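Local coordinates for mitogen-activated protein kinase, putative (Map kinase-like protein) (Leishmania major, PDB 3PG1), which probably binds ATP and transfers phosphate to serine or threonine residues of proteins, as MAP kinases of the eukaryotic protein kinase fold do, at residues K52-T57 and N65-S70; I97-E102 and H107-V112; A232-S237 and K299-N304. One frame throughout, in Å; residues are numbered along the deposited sequence.

In the fold
Interactions 1 and 2 belong to the N-terminal lobe of the kinase fold, and interaction 3 to the C-terminal lobe. The centres of interactions 1 and 2 lie about 9 Å apart. They share the five-stranded sheet, where strand 48-54 neighbours strand 108-114. Val54 N lies 2.7 Å from Leu109 O, a probable hydrogen bond. Interaction 1 leads from that sheet to helix 70-85, and interaction 2 forms the edge hairpin. Lys52, the lysine of the VAIK motif, makes a long, weak ion pair with Glu79, a pairing that in active kinases lies beside the ATP site. Interaction 3 is about 38 Å from interaction 1 and 41 Å from interaction 2, centre to centre, across the chain's centre.

Interaction 1. Residues K52-T57 and N65-S70; sequences KRVFNT and NILSDS
Asn65 and Ile66 are hydrogen-bonded to Asn56 and Phe55. Ile66 N donates to Phe55 O at 3.1 Å. A water 2.6 Å from Phe55 O donates a second hydrogen bond to it. That water also accepts a bond from Leu67 N, so it bridges the two segments. The Asn65 side chain swings CG anti to its backbone N (chi1 -174°), which brings ND2 to Asn56 OD1 at 2.9 Å. The bond is nearly straight at 165° and lies close to the plane of the Asn65 amide. The two amide planes stand almost perpendicular, 86° apart. Asn65 ND2 also donates to His107 O, and Asn65 OD1 takes a weak bond from Ser68 OG. These partners fix which way the amide is flipped.

Asn56 and Asn65 are a non-hydrogen-bonded pair of a small antiparallel ladder, 56-57 with 64-65. It follows strand 48-54 and leads into helix 70-85, the C helix of protein kinases. Asp69 is the N-cap of that helix, its OD2 bonded to Leu72 N.

The apolar contacts centre on Ile66. Its CG2 meets Val54 CG1 at 3.7 Å, the side chains crossing at about a right angle. Its CG1 lies 4.1 Å from Thr57 CG2. Val54 CG1 also touches Leu67 CD1, at 4.2 Å.

Ile66 CD1 lies against the backbone, 3.5 Å from Asn56 O. The Phe55 ring has Asn56 OD1 3.4 Å above one face, offset toward the rim. Lys108 makes a cation-pi contact with the same ring.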
loop_
_atom_site.group_PDB
_atom_site.type_symbol
_atom_site.label_atom_id
_atom_site.label_comp_id
_atom_site.label_asym_id
_atom_site.label_seq_id
_atom_site.Cartn_x
_atom_site.Cartn_y
_atom_site.Cartn_z
ATOM N N LYS A 52 14.079 4.737 -9.989
ATOM C CA LYS A 52 14.617 4.996 -8.659
ATOM C C LYS A 52 16.080 4.580 -8.605
ATOM O O LYS A 52 16.434 3.474 -9.025
ATOM C CB LYS A 52 13.791 4.269 -7.579
ATOM C CG LYS A 52 14.136 4.695 -6.148
ATOM C CD LYS A 52 13.286 3.938 -5.138
ATOM C CE LYS A 52 13.829 4.008 -3.731
ATOM N NZ LYS A 52 13.022 3.180 -2.787
ATOM N N ARG A 53 16.924 5.481 -8.091
ATOM C CA ARG A 53 18.366 5.301 -7.943
ATOM C C ARG A 53 18.700 5.320 -6.446
ATOM O O ARG A 53 18.519 6.342 -5.793
ATOM C CB ARG A 53 19.106 6.426 -8.701
ATOM C CG ARG A 53 20.627 6.340 -8.722
ATOM C CD ARG A 53 21.177 7.682 -9.159
ATOM N NE ARG A 53 22.639 7.751 -9.142
ATOM C CZ ARG A 53 23.356 8.362 -8.203
ATOM N NH1 ARG A 53 22.754 8.931 -7.164
ATOM N NH2 ARG A 53 24.680 8.407 -8.293
ATOM N N VAL A 54 19.156 4.176 -5.917
ATOM C CA VAL A 54 19.527 3.977 -4.513
ATOM C C VAL A 54 21.063 3.996 -4.450
ATOM O O VAL A 54 21.716 3.103 -5.006
ATOM C CB VAL A 54 18.940 2.652 -3.946
ATOM C CG1 VAL A 54 19.392 2.413 -2.508
ATOM C CG2 VAL A 54 17.410 2.608 -4.054
ATOM N N PHE A 55 21.633 5.026 -3.795
ATOM C CA PHE A 55 23.079 5.170 -3.658
ATOM C C PHE A 55 23.501 5.539 -2.220
ATOM O O PHE A 55 23.867 4.647 -1.442
ATOM C CB PHE A 55 23.650 6.127 -4.732
ATOM C CG PHE A 55 25.130 6.458 -4.655
ATOM C CD1 PHE A 55 26.080 5.456 -4.472
ATOM C CD2 PHE A 55 25.576 7.765 -4.834
ATOM C CE1 PHE A 55 27.444 5.763 -4.421
ATOM C CE2 PHE A 55 26.940 8.068 -4.791
ATOM C CZ PHE A 55 27.865 7.064 -4.592
ATOM N N ASN A 56 23.437 6.835 -1.870
ATOM C CA ASN A 56 23.851 7.325 -0.560
ATOM C C ASN A 56 22.753 7.999 0.270
ATOM O O ASN A 56 21.629 8.214 -0.200
ATOM C CB ASN A 56 25.090 8.219 -0.698
ATOM C CG ASN A 56 26.351 7.481 -1.091
ATOM O OD1 ASN A 56 26.417 6.246 -1.095
ATOM N ND2 ASN A 56 27.390 8.225 -1.426
ATOM N N THR A 57 23.099 8.294 1.532
ATOM C CA THR A 57 22.269 8.963 2.532
ATOM C C THR A 57 23.175 9.577 3.604
ATOM O O THR A 57 24.319 9.143 3.759
ATOM C CB THR A 57 21.217 7.996 3.131
ATOM O OG1 THR A 57 20.339 8.736 3.979
ATOM C CG2 THR A 57 21.845 6.822 3.904
ATOM N N ASN A 65 26.787 4.686 2.525
ATOM C CA ASN A 65 26.388 3.975 1.319
ATOM C C ASN A 65 25.329 2.953 1.761
ATOM O O ASN A 65 25.598 2.132 2.648
ATOM C CB ASN A 65 27.578 3.283 0.649
ATOM C CG ASN A 65 27.252 2.646 -0.690
ATOM O OD1 ASN A 65 27.561 1.475 -0.935
ATOM N ND2 ASN A 65 26.642 3.404 -1.596
ATOM N N ILE A 66 24.117 3.052 1.193
ATOM C CA ILE A 66 22.987 2.180 1.530
ATOM C C ILE A 66 23.352 0.688 1.504
ATOM O O ILE A 66 23.328 0.039 2.552
ATOM C CB ILE A 66 21.706 2.544 0.729
ATOM C CG1 ILE A 66 21.172 3.933 1.145
ATOM C CG2 ILE A 66 20.621 1.484 0.893
ATOM C CD1 ILE A 66 20.772 4.826 0.014
ATOM N N LEU A 67 23.775 0.182 0.339
ATOM C CA LEU A 67 24.134 -1.224 0.136
ATOM C C LEU A 67 25.368 -1.711 0.922
ATOM O O LEU A 67 25.622 -2.919 0.975
ATOM C CB LEU A 67 24.208 -1.562 -1.367
ATOM C CG LEU A 67 22.911 -2.059 -2.029
ATOM C CD1 LEU A 67 21.779 -1.023 -1.959
ATOM C CD2 LEU A 67 23.148 -2.427 -3.475
ATOM N N SER A 68 26.095 -0.777 1.572
ATOM C CA SER A 68 27.249 -1.083 2.414
ATOM C C SER A 68 26.894 -1.226 3.903
ATOM O O SER A 68 27.605 -1.930 4.623
ATOM C CB SER A 68 28.356 -0.059 2.211
ATOM O OG SER A 68 29.181 -0.492 1.143
ATOM N N ASP A 69 25.797 -0.582 4.363
ATOM C CA ASP A 69 25.375 -0.677 5.763
ATOM C C ASP A 69 24.342 -1.786 5.953
ATOM O O ASP A 69 23.305 -1.768 5.292
ATOM C CB ASP A 69 24.841 0.665 6.296
ATOM C CG ASP A 69 24.264 0.551 7.697
ATOM O OD1 ASP A 69 25.057 0.514 8.664
ATOM O OD2 ASP A 69 23.023 0.440 7.821
ATOM N N SER A 70 24.613 -2.709 6.899
ATOM C CA SER A 70 23.785 -3.869 7.251
ATOM C C SER A 70 22.277 -3.606 7.358
ATOM O O SER A 70 21.503 -4.255 6.649
ATOM C CB SER A 70 24.295 -4.523 8.532
ATOM O OG SER A 70 23.481 -5.622 8.915
HETATM O O HOH W 1 23.494 2.122 -2.147
#

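Interaction 2. Residues I97-E102 and H107-V112; sequences IFVHFE and HKLYLV
The Phe98 ring carries Tyr110 CB over one face, 3.7 Å from the ring centroid, as a CH-pi contact. The two residues face each other across the beta hairpin of strands 96-100 and 108-114 in the N-terminal lobe. The Tyr110 ring itself lies nearly parallel to the Phe98 ring, at 16°, but is slid so far aside that the two barely overlap. Phe98 O sits at the edge of the Tyr110 ring, in its plane. Phe98 CG is placed between its own backbone N and carbonyl carbon (chi1 40°), which turns the ring across the neighbouring strand. A second aromatic pair lies near the turn. There the edge of Phe101 is directed toward the face of His107 in an offset edge-to-face pair, with planes 69° apart.

Strand 96-100 is one of the two outermost strands of the five-stranded antiparallel sheet. Phe98 with Tyr110 and His100 with Lys108 are hydrogen-bonded pairs. Tyr110 N donates to Phe98 O at 3.0 Å, while the return bond from Phe98 N to Tyr110 O is weak. His100 and Lys108 exchange two tighter bonds.

Ile97, Val99, Leu109 and Leu111 form an apolar face. Val99 CG1 packs on Leu109 CD1 at 3.6 Å, the side chains lying side by side. Ile97 CD1 meets Leu111 CD2 at 3.8 Å in the same manner. Ile80 of helix 70-85 and Val357 and Phe353 of helix 346-360 cover this face. On the Phe98 face, Tyr110 OH is hydrogen-bonded to Glu16. Near the turn, His107 NE2 lies 3.2 Å from Glu102 O, but the angle is too poor for a hydrogen bond.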
loop_
_atom_site.group_PDB
_atom_site.type_symbol
_atom_site.label_atom_id
_atom_site.label_comp_id
_atom_site.label_asym_id
_atom_site.label_seq_id
_atom_site.Cartn_x
_atom_site.Cartn_y
_atom_site.Cartn_z
ATOM N N ILE A 97 15.271 -4.284 -12.628
ATOM C CA ILE A 97 16.163 -4.174 -11.479
ATOM C C ILE A 97 17.595 -4.513 -11.933
ATOM O O ILE A 97 17.814 -5.482 -12.672
ATOM C CB ILE A 97 15.692 -5.013 -10.259
ATOM C CG1 ILE A 97 16.621 -4.771 -9.034
ATOM C CG2 ILE A 97 15.517 -6.521 -10.614
ATOM C CD1 ILE A 97 16.181 -5.317 -7.737
ATOM N N PHE A 98 18.552 -3.678 -11.520
ATOM C CA PHE A 98 19.974 -3.831 -11.842
ATOM C C PHE A 98 20.836 -3.208 -10.752
ATOM O O PHE A 98 20.462 -2.176 -10.182
ATOM C CB PHE A 98 20.339 -3.351 -13.276
ATOM C CG PHE A 98 19.674 -2.091 -13.784
ATOM C CD1 PHE A 98 18.373 -2.119 -14.278
ATOM C CD2 PHE A 98 20.374 -0.895 -13.845
ATOM C CE1 PHE A 98 17.758 -0.952 -14.749
ATOM C CE2 PHE A 98 19.768 0.265 -14.345
ATOM C CZ PHE A 98 18.460 0.232 -14.781
ATOM N N VAL A 99 21.947 -3.883 -10.412
ATOM C CA VAL A 99 22.861 -3.485 -9.341
ATOM C C VAL A 99 24.271 -3.247 -9.842
ATOM O O VAL A 99 24.829 -4.082 -10.562
ATOM C CB VAL A 99 22.856 -4.478 -8.145
ATOM C CG1 VAL A 99 21.653 -4.249 -7.241
ATOM C CG2 VAL A 99 22.917 -5.935 -8.613
ATOM N N HIS A 100 24.847 -2.100 -9.462
ATOM C CA HIS A 100 26.219 -1.755 -9.818
ATOM C C HIS A 100 27.046 -1.807 -8.543
ATOM O O HIS A 100 26.947 -0.911 -7.705
ATOM C CB HIS A 100 26.308 -0.373 -10.498
ATOM C CG HIS A 100 27.720 0.065 -10.799
ATOM N ND1 HIS A 100 28.241 1.244 -10.277
ATOM C CD2 HIS A 100 28.684 -0.553 -11.523
ATOM C CE1 HIS A 100 29.486 1.313 -10.716
ATOM N NE2 HIS A 100 29.802 0.254 -11.464
ATOM N N PHE A 101 27.805 -2.891 -8.369
ATOM C CA PHE A 101 28.666 -3.055 -7.205
ATOM C C PHE A 101 30.079 -2.540 -7.506
ATOM O O PHE A 101 30.683 -2.932 -8.509
ATOM C CB PHE A 101 28.695 -4.519 -6.735
ATOM C CG PHE A 101 27.400 -5.034 -6.142
ATOM C CD1 PHE A 101 26.858 -4.455 -4.997
ATOM C CD2 PHE A 101 26.752 -6.134 -6.694
ATOM C CE1 PHE A 101 25.666 -4.936 -4.449
ATOM C CE2 PHE A 101 25.571 -6.629 -6.126
ATOM C CZ PHE A 101 25.038 -6.027 -5.008
ATOM N N GLU A 102 30.579 -1.641 -6.638
ATOM C CA GLU A 102 31.906 -1.032 -6.708
ATOM C C GLU A 102 32.511 -1.041 -5.291
ATOM O O GLU A 102 31.984 -0.392 -4.383
ATOM C CB GLU A 102 31.808 0.387 -7.297
ATOM C CG GLU A 102 33.126 0.986 -7.758
ATOM C CD GLU A 102 32.951 2.200 -8.646
ATOM O OE1 GLU A 102 32.765 2.017 -9.871
ATOM O OE2 GLU A 102 32.971 3.334 -8.117
ATOM N N HIS A 107 28.419 1.223 -4.160
ATOM C CA HIS A 107 27.345 0.369 -4.678
ATOM C C HIS A 107 26.071 1.151 -4.965
ATOM O O HIS A 107 25.630 1.951 -4.128
ATOM C CB HIS A 107 27.065 -0.814 -3.732
ATOM C CG HIS A 107 28.296 -1.436 -3.140
ATOM N ND1 HIS A 107 28.565 -1.355 -1.784
ATOM C CD2 HIS A 107 29.302 -2.111 -3.742
ATOM C CE1 HIS A 107 29.716 -1.984 -1.608
ATOM N NE2 HIS A 107 30.203 -2.446 -2.760
ATOM N N LYS A 108 25.481 0.906 -6.158
ATOM C CA LYS A 108 24.240 1.538 -6.627
ATOM C C LYS A 108 23.184 0.500 -7.013
ATOM O O LYS A 108 23.514 -0.564 -7.542
ATOM C CB LYS A 108 24.505 2.488 -7.812
ATOM C CG LYS A 108 25.153 3.807 -7.410
ATOM C CD LYS A 108 25.801 4.527 -8.574
ATOM C CE LYS A 108 26.774 5.588 -8.111
ATOM N NZ LYS A 108 28.175 5.236 -8.461
ATOM N N LEU A 109 21.915 0.832 -6.760
ATOM C CA LEU A 109 20.765 -0.008 -7.089
ATOM C C LEU A 109 19.735 0.825 -7.841
ATOM O O LEU A 109 19.433 1.963 -7.462
ATOM C CB LEU A 109 20.182 -0.699 -5.836
ATOM C CG LEU A 109 18.738 -1.258 -5.881
ATOM C CD1 LEU A 109 18.605 -2.441 -6.830
ATOM C CD2 LEU A 109 18.290 -1.686 -4.519
ATOM N N TYR A 110 19.241 0.262 -8.942
ATOM C CA TYR A 110 18.273 0.923 -9.806
ATOM C C TYR A 110 17.015 0.111 -9.852
ATOM O O TYR A 110 17.046 -1.117 -10.029
ATOM C CB TYR A 110 18.837 1.149 -11.214
ATOM C CG TYR A 110 20.178 1.850 -11.225
ATOM C CD1 TYR A 110 20.267 3.228 -11.391
ATOM C CD2 TYR A 110 21.361 1.135 -11.052
ATOM C CE1 TYR A 110 21.501 3.880 -11.397
ATOM C CE2 TYR A 110 22.597 1.779 -11.017
ATOM C CZ TYR A 110 22.665 3.151 -11.206
ATOM O OH TYR A 110 23.884 3.784 -11.164
ATOM N N LEU A 111 15.903 0.811 -9.664
ATOM C CA LEU A 111 14.584 0.228 -9.618
ATOM C C LEU A 111 13.676 0.884 -10.602
ATOM O O LEU A 111 13.489 2.102 -10.587
ATOM C CB LEU A 111 14.032 0.356 -8.200
ATOM C CG LEU A 111 14.845 -0.391 -7.165
ATOM C CD1 LEU A 111 14.525 0.100 -5.765
ATOM C CD2 LEU A 111 14.675 -1.901 -7.337
ATOM N N VAL A 112 13.121 0.070 -11.476
ATOM C CA VAL A 112 12.238 0.548 -12.524
ATOM C C VAL A 112 10.824 -0.019 -12.339
ATOM O O VAL A 112 10.634 -1.247 -12.207
ATOM C CB VAL A 112 12.808 0.242 -13.931
ATOM C CG1 VAL A 112 12.059 1.023 -15.002
ATOM C CG2 VAL A 112 14.308 0.535 -14.006
#

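Interaction 3. Residues A232-S237 and K299-N304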
loop_
_atom_site.group_PDB
_atom_site.type_symbol
_atom_site.label_atom_id
_atom_site.label_comp_id
_atom_site.label_asym_id
_atom_site.label_seq_id
_atom_site.Cartn_x
_atom_site.Cartn_y
_atom_site.Cartn_z
ATOM N N ALA A 232 -13.180 11.985 2.891
ATOM C CA ALA A 232 -12.818 10.876 3.790
ATOM C C ALA A 232 -13.861 10.732 4.883
ATOM O O ALA A 232 -14.493 11.712 5.300
ATOM C CB ALA A 232 -11.411 11.039 4.358
ATOM N N LEU A 233 -14.105 9.503 5.254
ATOM C CA LEU A 233 -15.129 9.112 6.202
ATOM C C LEU A 233 -14.843 9.512 7.655
ATOM O O LEU A 233 -15.742 9.991 8.324
ATOM C CB LEU A 233 -15.320 7.576 6.098
ATOM C CG LEU A 233 -16.430 6.977 6.920
ATOM C CD1 LEU A 233 -17.740 7.671 6.622
ATOM C CD2 LEU A 233 -16.544 5.479 6.647
ATOM N N PHE A 234 -13.631 9.248 8.155
ATOM C CA PHE A 234 -13.248 9.467 9.554
ATOM C C PHE A 234 -12.046 10.379 9.633
ATOM O O PHE A 234 -10.882 9.918 9.679
ATOM C CB PHE A 234 -12.951 8.121 10.221
ATOM C CG PHE A 234 -14.045 7.062 10.195
ATOM C CD1 PHE A 234 -13.817 5.812 9.616
ATOM C CD2 PHE A 234 -15.303 7.321 10.739
ATOM C CE1 PHE A 234 -14.808 4.808 9.648
ATOM C CE2 PHE A 234 -16.301 6.332 10.737
ATOM C CZ PHE A 234 -16.028 5.064 10.228
ATOM N N ARG A 235 -12.331 11.679 9.667
ATOM C CA ARG A 235 -11.305 12.739 9.587
ATOM C C ARG A 235 -10.904 13.278 10.933
ATOM O O ARG A 235 -11.042 14.462 11.178
ATOM C CB ARG A 235 -11.756 13.870 8.628
ATOM C CG ARG A 235 -12.032 13.327 7.222
ATOM C CD ARG A 235 -12.374 14.412 6.194
ATOM N NE ARG A 235 -13.405 15.358 6.629
ATOM C CZ ARG A 235 -14.707 15.096 6.741
ATOM N NH1 ARG A 235 -15.167 13.867 6.528
ATOM N NH2 ARG A 235 -15.555 16.054 7.096
ATOM N N GLY A 236 -10.393 12.400 11.798
ATOM C CA GLY A 236 -10.002 12.791 13.140
ATOM C C GLY A 236 -8.621 13.415 13.180
ATOM O O GLY A 236 -7.868 13.337 12.211
ATOM N N SER A 237 -8.262 13.973 14.314
ATOM C CA SER A 237 -6.947 14.608 14.486
ATOM C C SER A 237 -6.217 14.103 15.718
ATOM O O SER A 237 -5.098 14.557 15.993
ATOM C CB SER A 237 -7.109 16.119 14.572
ATOM O OG SER A 237 -7.833 16.476 15.740
ATOM N N LYS A 299 -20.083 -4.164 6.690
ATOM C CA LYS A 299 -19.311 -5.391 7.015
ATOM C C LYS A 299 -17.816 -5.214 6.997
ATOM O O LYS A 299 -17.113 -5.863 7.758
ATOM C CB LYS A 299 -19.757 -6.534 6.138
ATOM C CG LYS A 299 -21.187 -6.971 6.537
ATOM C CD LYS A 299 -21.859 -7.843 5.478
ATOM C CE LYS A 299 -23.258 -8.189 6.006
ATOM N NZ LYS A 299 -24.076 -8.921 4.978
ATOM N N MET A 300 -17.310 -4.333 6.120
ATOM C CA MET A 300 -15.871 -4.023 6.079
ATOM C C MET A 300 -15.514 -3.158 7.278
ATOM O O MET A 300 -14.360 -3.144 7.683
ATOM C CB MET A 300 -15.516 -3.237 4.804
ATOM C CG MET A 300 -15.827 -4.063 3.533
ATOM S SD MET A 300 -15.746 -3.075 1.999
ATOM C CE MET A 300 -14.105 -3.177 1.678
ATOM N N LEU A 301 -16.471 -2.345 7.747
ATOM C CA LEU A 301 -16.162 -1.404 8.842
ATOM C C LEU A 301 -16.651 -1.908 10.188
ATOM O O LEU A 301 -17.207 -1.133 10.976
ATOM C CB LEU A 301 -16.701 0.006 8.505
ATOM C CG LEU A 301 -16.057 0.689 7.248
ATOM C CD1 LEU A 301 -16.748 1.994 6.947
ATOM C CD2 LEU A 301 -14.546 0.899 7.421
ATOM N N GLU A 302 -16.423 -3.214 10.466
ATOM C CA GLU A 302 -16.714 -3.763 11.788
ATOM C C GLU A 302 -15.578 -3.315 12.681
ATOM O O GLU A 302 -14.426 -3.527 12.329
ATOM C CB GLU A 302 -16.765 -5.317 11.794
ATOM C CG GLU A 302 -18.126 -5.820 11.383
ATOM C CD GLU A 302 -19.236 -5.693 12.413
ATOM O OE1 GLU A 302 -18.966 -5.375 13.594
ATOM O OE2 GLU A 302 -20.389 -5.975 12.028
ATOM N N PHE A 303 -15.905 -2.738 13.834
ATOM C CA PHE A 303 -14.893 -2.240 14.779
ATOM C C PHE A 303 -13.964 -3.387 15.197
ATOM O O PHE A 303 -12.739 -3.245 15.223
ATOM C CB PHE A 303 -15.607 -1.669 16.023
ATOM C CG PHE A 303 -14.686 -0.931 16.965
ATOM C CD1 PHE A 303 -14.542 0.451 16.882
ATOM C CD2 PHE A 303 -13.927 -1.622 17.911
ATOM C CE1 PHE A 303 -13.688 1.138 17.764
ATOM C CE2 PHE A 303 -13.048 -0.936 18.774
ATOM C CZ PHE A 303 -12.965 0.441 18.716
ATOM N N ASN A 304 -14.548 -4.528 15.506
ATOM C CA ASN A 304 -13.763 -5.672 15.960
ATOM C C ASN A 304 -13.322 -6.518 14.745
ATOM O O ASN A 304 -14.193 -7.068 14.064
ATOM C CB ASN A 304 -14.612 -6.513 16.949
ATOM C CG ASN A 304 -13.937 -7.766 17.457
ATOM O OD1 ASN A 304 -12.829 -8.076 17.052
ATOM N ND2 ASN A 304 -14.550 -8.478 18.426
#
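Leu233 and Leu301 reach toward each other tip to tip, with Leu233 CD2 3.5 Å from Leu301 CD1. This is the main touch in a small, wholly apolar contact that buries 91 Å² in all. No hydrogen bond crosses it. It lies in the C-terminal lobe of the kinase fold and joins the loop between helices 214-229 and 239-250 to the end of helix 291-300. In the usual kinase naming these helices are F, G and H.

Phe234 adds a looser touch, its CE1 4.4 Å from the same Leu301 CD1. One methyl group of Leu301 therefore serves both partners. The backbones stay well apart, since the nearest CA atoms, those of Leu233 and Leu301, are 10.9 Å from each other. The side chains alone span the gap.

Leu233 is extended across it, with CG anti to the backbone N (chi1 -175°). It also lies against its neighbour: Leu233 CG stands 3.7 Å above the centre of the Phe234 ring. The two residues thus present a joint apolar surface to Leu301. Leu301 is itself the first residue after helix 291-300 to leave helical geometry.

Around these three side chains, Leu233 touches Ala225 and Val285, and Leu301 touches Trp218 and Trp282. Phe234 packs on Ile246 and Val249 of helix 239-250, and its carbonyl oxygen accepts a bond from Gln242 NE2. Beyond the contact, Gly236 O accepts bonds from Trp198 NE1 and Arg197 NE. The 232-237 loop is also braced from within: Arg235 folds back and its NH1 donates to Ala232 O at 2.6 Å, close to the guanidinium plane.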